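Local atomic coordinates of YjbQ family protein (Aeropyrum pernix, PDB entry 2P6H), a protein that is of unknown function, belongs to the UPF0047 (YjbQ) family and assembles as three copies of one chain. Residues 39-53 against 113-127. Sequence-based numbering, arbitrary orientation.
Sequences VYVPHTTAAVAVNEA and RILFVEMDGPRERTV. With SO4 (sulfate ion), chain C.
Strands 46-51 and 113-118 run antiparallel, their axes 4.6 Å apart at closest approach, with Ala47-Val117, Ala49-Leu115 and Asn51-Arg113 as hydrogen-bonded pairs. Between the two sheets, Val39 CG1 meets Ile114 CG2; it also touches Val127 CG1 on the neighbouring strand of its own five-stranded sheet. Within the three-stranded sheet Ala46 CB lies 3.6 Å from Phe116 CZ, and Val41 CG1, just past strand 35-40, comes against the same ring. On the other face Ala47 CB packs on Met119 CE, and helix 55-69 touches Val117 and Met119. Each segment leaves strand 35-40 or 113-118 and enters strand 46-51 or 124-133, so the contact joins the three-stranded and five-stranded antiparallel sheets of the fold. Beside their linking loops lies a polar cluster around Arg125. Its guanidinium grips Glu118 side-on in a salt bridge, NE to OE2 at 2.7 Å and NH2 to OE1 at 2.8 Å, each oxygen using its syn lone pair. NH2 also donates almost straight to Thr45 OG1 (2.9 Å, 169°), nearly in the guanidinium plane; these bonds should fix the group's rotation. Arg125 CD makes a CH-pi contact over one face of the His43 imidazole, with Pro42 CG over the opposite one. His43 NE2 accepts from Thr126 N at 2.9 Å, exactly in the ring plane. The sulfate, probably from the crystallisation liquor, takes Arg125 NH1 on O3 at 2.9 Å and Thr44 N on O4 at 2.8 Å. A chi1 of 56° places Thr45 OG1 between the backbone N and the carbonyl carbon, where it can accept from Arg125 NH2 and donate to sulfate O3; a water links O1 to Asp120 OD2, which Asn83 also binds.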
loop_
_atom_site.group_PDB
_atom_site.type_symbol
_atom_site.label_atom_id
_atom_site.label_comp_id
_atom_site.label_asym_id
_atom_site.label_seq_id
_atom_site.Cartn_x
_atom_site.Cartn_y
_atom_site.Cartn_z
ATOM N N VAL A 39 7.141 3.302 -8.838
ATOM C CA VAL A 39 7.952 2.113 -8.827
ATOM C C VAL A 39 7.035 0.957 -8.624
ATOM O O VAL A 39 6.292 0.882 -7.653
ATOM C CB VAL A 39 8.930 2.159 -7.654
ATOM C CG1 VAL A 39 9.867 0.954 -7.711
ATOM C CG2 VAL A 39 9.750 3.435 -7.714
ATOM N N TYR A 40 7.028 0.002 -9.543
ATOM C CA TYR A 40 6.135 -1.132 -9.396
ATOM C C TYR A 40 6.713 -2.392 -10.019
ATOM O O TYR A 40 7.544 -2.355 -10.924
ATOM C CB TYR A 40 4.753 -0.795 -10.000
ATOM C CG TYR A 40 4.818 -0.508 -11.470
ATOM C CD1 TYR A 40 5.454 0.638 -11.949
ATOM C CD2 TYR A 40 4.166 -1.351 -12.378
ATOM C CE1 TYR A 40 5.458 0.929 -13.311
ATOM C CE2 TYR A 40 4.164 -1.056 -13.741
ATOM C CZ TYR A 40 4.823 0.082 -14.203
ATOM O OH TYR A 40 4.818 0.378 -15.556
ATOM N N VAL A 41 6.298 -3.532 -9.453
ATOM C CA VAL A 41 6.750 -4.804 -9.964
ATOM C C VAL A 41 5.532 -5.586 -10.505
ATOM O O VAL A 41 4.436 -5.534 -9.961
ATOM C CB VAL A 41 7.545 -5.544 -8.836
ATOM C CG1 VAL A 41 8.452 -4.558 -8.104
ATOM C CG2 VAL A 41 6.583 -6.174 -7.846
ATOM N N PRO A 42 5.708 -6.229 -11.657
ATOM C CA PRO A 42 4.644 -6.989 -12.290
ATOM C C PRO A 42 4.517 -8.416 -11.711
ATOM O O PRO A 42 3.838 -9.269 -12.267
ATOM C CB PRO A 42 5.057 -7.077 -13.744
ATOM C CG PRO A 42 6.559 -7.289 -13.661
ATOM C CD PRO A 42 6.899 -6.251 -12.507
ATOM N N HIS A 43 5.163 -8.653 -10.575
ATOM C CA HIS A 43 5.143 -9.988 -9.968
ATOM C C HIS A 43 4.111 -10.138 -8.851
ATOM O O HIS A 43 3.908 -9.210 -8.072
ATOM C CB HIS A 43 6.534 -10.328 -9.414
ATOM C CG HIS A 43 7.643 -10.150 -10.407
ATOM N ND1 HIS A 43 7.712 -10.861 -11.586
ATOM C CD2 HIS A 43 8.727 -9.335 -10.396
ATOM C CE1 HIS A 43 8.788 -10.492 -12.259
ATOM N NE2 HIS A 43 9.420 -9.566 -11.560
ATOM N N THR A 44 3.470 -11.304 -8.787
ATOM C CA THR A 44 2.487 -11.595 -7.747
ATOM C C THR A 44 3.158 -12.314 -6.564
ATOM O O THR A 44 2.521 -12.543 -5.542
ATOM C CB THR A 44 1.352 -12.522 -8.255
ATOM O OG1 THR A 44 1.903 -13.796 -8.619
ATOM C CG2 THR A 44 0.637 -11.911 -9.455
ATOM N N THR A 45 4.433 -12.682 -6.712
ATOM C CA THR A 45 5.116 -13.334 -5.573
ATOM C C THR A 45 6.392 -12.612 -5.180
ATOM O O THR A 45 7.300 -13.179 -4.587
ATOM C CB THR A 45 5.502 -14.776 -5.915
ATOM O OG1 THR A 45 6.317 -14.778 -7.088
ATOM C CG2 THR A 45 4.245 -15.607 -6.186
ATOM N N ALA A 46 6.394 -11.319 -5.468
ATOM C CA ALA A 46 7.452 -10.420 -5.037
ATOM C C ALA A 46 6.768 -9.117 -4.748
ATOM O O ALA A 46 5.640 -8.874 -5.158
ATOM C CB ALA A 46 8.584 -10.242 -6.118
ATOM N N ALA A 47 7.422 -8.241 -3.995
ATOM C CA ALA A 47 6.804 -6.963 -3.653
ATOM C C ALA A 47 7.858 -5.867 -3.559
ATOM O O ALA A 47 9.045 -6.104 -3.746
ATOM C CB ALA A 47 6.075 -7.101 -2.307
ATOM N N VAL A 48 7.391 -4.628 -3.336
ATOM C CA VAL A 48 8.317 -3.529 -3.090
ATOM C C VAL A 48 7.844 -2.743 -1.898
ATOM O O VAL A 48 6.661 -2.507 -1.706
ATOM C CB VAL A 48 8.377 -2.571 -4.286
ATOM C CG1 VAL A 48 6.966 -2.231 -4.759
ATOM C CG2 VAL A 48 9.068 -1.279 -3.864
ATOM N N ALA A 49 8.826 -2.382 -1.071
ATOM C CA ALA A 49 8.537 -1.625 0.114
ATOM C C ALA A 49 9.529 -0.495 0.251
ATOM O O ALA A 49 10.562 -0.459 -0.404
ATOM C CB ALA A 49 8.701 -2.567 1.286
ATOM N N VAL A 50 9.231 0.431 1.141
ATOM C CA VAL A 50 10.160 1.512 1.426
ATOM C C VAL A 50 10.493 1.514 2.881
ATOM O O VAL A 50 9.631 1.631 3.743
ATOM C CB VAL A 50 9.500 2.844 1.140
ATOM C CG1 VAL A 50 10.416 3.982 1.586
ATOM C CG2 VAL A 50 9.225 2.975 -0.347
ATOM N N ASN A 51 11.773 1.327 3.178
ATOM C CA ASN A 51 12.224 1.368 4.562
ATOM C C ASN A 51 13.746 1.425 4.607
ATOM O O ASN A 51 14.411 1.721 3.624
ATOM C CB ASN A 51 11.715 0.107 5.283
ATOM C CG ASN A 51 11.427 0.401 6.744
ATOM O OD1 ASN A 51 12.310 0.378 7.597
ATOM N ND2 ASN A 51 10.142 0.676 7.026
ATOM N N GLU A 52 14.314 1.190 5.786
ATOM C CA GLU A 52 15.759 1.303 5.990
ATOM C C GLU A 52 16.534 0.084 5.503
ATOM O O GLU A 52 16.174 -1.060 5.808
ATOM C CB GLU A 52 16.055 1.545 7.477
ATOM C CG GLU A 52 17.433 2.123 7.739
ATOM C CD GLU A 52 17.675 2.482 9.210
ATOM O OE1 GLU A 52 16.692 2.751 9.956
ATOM O OE2 GLU A 52 18.860 2.514 9.613
ATOM N N ALA A 53 17.604 0.331 4.753
ATOM C CA ALA A 53 18.422 -0.762 4.223
ATOM C C ALA A 53 19.532 -1.168 5.214
ATOM O O ALA A 53 20.703 -1.261 4.870
ATOM C CB ALA A 53 19.005 -0.336 2.854
ATOM N N ARG A 113 14.608 3.808 1.825
ATOM C CA ARG A 113 15.200 3.244 0.638
ATOM C C ARG A 113 14.184 2.358 -0.050
ATOM O O ARG A 113 13.241 1.866 0.556
ATOM C CB ARG A 113 16.416 2.418 1.057
ATOM C CG ARG A 113 17.481 3.263 1.758
ATOM C CD ARG A 113 18.520 3.809 0.772
ATOM N NE ARG A 113 19.516 4.628 1.470
ATOM C CZ ARG A 113 20.805 4.257 1.362
ATOM N NH1 ARG A 113 21.132 3.194 0.647
ATOM N NH2 ARG A 113 21.752 4.971 1.976
ATOM N N ILE A 114 14.353 2.149 -1.347
ATOM C CA ILE A 114 13.447 1.323 -2.133
ATOM C C ILE A 114 13.903 -0.110 -2.054
ATOM O O ILE A 114 14.954 -0.485 -2.560
ATOM C CB ILE A 114 13.440 1.775 -3.608
ATOM C CG1 ILE A 114 13.058 3.254 -3.692
ATOM C CG2 ILE A 114 12.386 0.970 -4.392
ATOM C CD1 ILE A 114 13.240 4.010 -5.008
ATOM N N LEU A 115 13.098 -0.949 -1.421
ATOM C CA LEU A 115 13.477 -2.339 -1.234
ATOM C C LEU A 115 12.660 -3.336 -2.044
ATOM O O LEU A 115 11.431 -3.340 -1.986
ATOM C CB LEU A 115 13.355 -2.705 0.250
ATOM C CG LEU A 115 14.076 -1.740 1.203
ATOM C CD1 LEU A 115 13.806 -2.115 2.641
ATOM C CD2 LEU A 115 15.575 -1.770 0.919
ATOM N N PHE A 116 13.352 -4.178 -2.803
ATOM C CA PHE A 116 12.694 -5.222 -3.571
ATOM C C PHE A 116 12.569 -6.374 -2.578
ATOM O O PHE A 116 13.553 -6.765 -1.941
ATOM C CB PHE A 116 13.552 -5.683 -4.751
ATOM C CG PHE A 116 12.856 -6.678 -5.638
ATOM C CD1 PHE A 116 12.861 -8.030 -5.321
ATOM C CD2 PHE A 116 12.173 -6.259 -6.779
ATOM C CE1 PHE A 116 12.197 -8.956 -6.122
ATOM C CE2 PHE A 116 11.503 -7.178 -7.593
ATOM C CZ PHE A 116 11.516 -8.529 -7.263
ATOM N N VAL A 117 11.363 -6.906 -2.439
ATOM C CA VAL A 117 11.143 -8.010 -1.526
ATOM C C VAL A 117 10.821 -9.279 -2.285
ATOM O O VAL A 117 9.724 -9.472 -2.791
ATOM C CB VAL A 117 9.950 -7.665 -0.661
ATOM C CG1 VAL A 117 9.722 -8.763 0.377
ATOM C CG2 VAL A 117 10.187 -6.344 0.049
ATOM N N GLU A 118 11.812 -10.162 -2.401
ATOM C CA GLU A 118 11.655 -11.442 -3.105
ATOM C C GLU A 118 11.118 -12.496 -2.133
ATOM O O GLU A 118 11.645 -12.656 -1.026
ATOM C CB GLU A 118 13.012 -11.903 -3.662
ATOM C CG GLU A 118 13.028 -13.294 -4.291
ATOM C CD GLU A 118 12.100 -13.408 -5.489
ATOM O OE1 GLU A 118 10.879 -13.587 -5.285
ATOM O OE2 GLU A 118 12.587 -13.309 -6.634
ATOM N N MET A 119 10.072 -13.212 -2.536
ATOM C CA MET A 119 9.506 -14.238 -1.674
ATOM C C MET A 119 9.439 -15.599 -2.365
ATOM O O MET A 119 9.019 -16.593 -1.763
ATOM C CB MET A 119 8.125 -13.796 -1.172
ATOM C CG MET A 119 8.234 -12.594 -0.232
ATOM S SD MET A 119 6.691 -11.825 0.249
ATOM C CE MET A 119 6.451 -10.674 -1.103
ATOM N N ASP A 120 9.873 -15.639 -3.623
ATOM C CA ASP A 120 9.880 -16.896 -4.390
ATOM C C ASP A 120 11.126 -16.977 -5.273
ATOM O O ASP A 120 11.073 -17.348 -6.438
ATOM C CB ASP A 120 8.601 -16.982 -5.258
ATOM C CG ASP A 120 8.397 -18.399 -5.835
ATOM O OD1 ASP A 120 8.840 -19.350 -5.188
ATOM O OD2 ASP A 120 7.812 -18.523 -6.907
ATOM N N GLY A 121 12.276 -16.627 -4.706
ATOM C CA GLY A 121 13.514 -16.698 -5.457
ATOM C C GLY A 121 14.120 -18.092 -5.395
ATOM O O GLY A 121 13.554 -18.975 -4.760
ATOM N N PRO A 122 15.273 -18.320 -6.042
ATOM C CA PRO A 122 16.014 -17.318 -6.818
ATOM C C PRO A 122 15.405 -17.132 -8.203
ATOM O O PRO A 122 15.097 -18.107 -8.894
ATOM C CB PRO A 122 17.410 -17.911 -6.888
ATOM C CG PRO A 122 17.235 -19.394 -6.899
ATOM C CD PRO A 122 16.025 -19.586 -5.982
ATOM N N ARG A 123 15.220 -15.877 -8.597
ATOM C CA ARG A 123 14.628 -15.564 -9.905
ATOM C C ARG A 123 15.197 -14.266 -10.480
ATOM O O ARG A 123 15.769 -13.441 -9.780
ATOM C CB ARG A 123 13.111 -15.382 -9.755
ATOM C CG ARG A 123 12.324 -16.665 -9.496
ATOM C CD ARG A 123 10.816 -16.397 -9.568
ATOM N NE ARG A 123 10.017 -17.525 -9.065
ATOM C CZ ARG A 123 9.794 -18.588 -9.870
ATOM N NH1 ARG A 123 10.308 -18.664 -11.088
ATOM N NH2 ARG A 123 9.037 -19.597 -9.409
ATOM N N GLU A 124 15.029 -14.118 -11.786
ATOM C CA GLU A 124 15.445 -12.906 -12.414
ATOM C C GLU A 124 14.186 -12.068 -12.498
ATOM O O GLU A 124 13.297 -12.315 -13.303
ATOM C CB GLU A 124 16.087 -13.225 -13.808
ATOM C CG GLU A 124 15.899 -12.088 -14.812
ATOM C CD GLU A 124 17.258 -11.570 -15.220
ATOM O OE1 GLU A 124 18.100 -11.402 -14.340
ATOM O OE2 GLU A 124 17.481 -11.365 -16.407
ATOM N N ARG A 125 14.122 -11.099 -11.595
ATOM C CA ARG A 125 12.944 -10.253 -11.469
ATOM C C ARG A 125 13.018 -8.919 -12.207
ATOM O O ARG A 125 14.074 -8.523 -12.682
ATOM C CB ARG A 125 12.676 -10.014 -9.996
ATOM C CG ARG A 125 12.464 -11.270 -9.186
ATOM C CD ARG A 125 11.245 -12.077 -9.646
ATOM N NE ARG A 125 10.704 -12.827 -8.517
ATOM C CZ ARG A 125 9.478 -13.339 -8.481
ATOM N NH1 ARG A 125 8.663 -13.197 -9.528
ATOM N NH2 ARG A 125 9.031 -13.933 -7.371
ATOM N N THR A 126 11.880 -8.240 -12.309
ATOM C CA THR A 126 11.774 -6.952 -13.008
ATOM C C THR A 126 11.151 -5.871 -12.136
ATOM O O THR A 126 10.260 -6.118 -11.333
ATOM C CB THR A 126 10.905 -7.126 -14.245
ATOM O OG1 THR A 126 11.529 -8.065 -15.124
ATOM C CG2 THR A 126 10.762 -5.785 -14.973
ATOM N N VAL A 127 11.694 -4.647 -12.279
ATOM C CA VAL A 127 11.088 -3.484 -11.649
ATOM C C VAL A 127 10.780 -2.496 -12.732
ATOM O O VAL A 127 11.643 -2.154 -13.538
ATOM C CB VAL A 127 12.101 -2.830 -10.702
ATOM C CG1 VAL A 127 11.523 -1.511 -10.165
ATOM C CG2 VAL A 127 12.421 -3.739 -9.541
HETATM S S SO4 C . 4.951 -13.960 -10.656
HETATM O O1 SO4 C . 4.778 -15.452 -10.330
HETATM O O2 SO4 C . 5.645 -13.722 -11.921
HETATM O O3 SO4 C . 5.743 -13.292 -9.627
HETATM O O4 SO4 C . 3.653 -13.302 -10.730
HETATM O O HOH W 1 6.649 -17.126 -9.385
#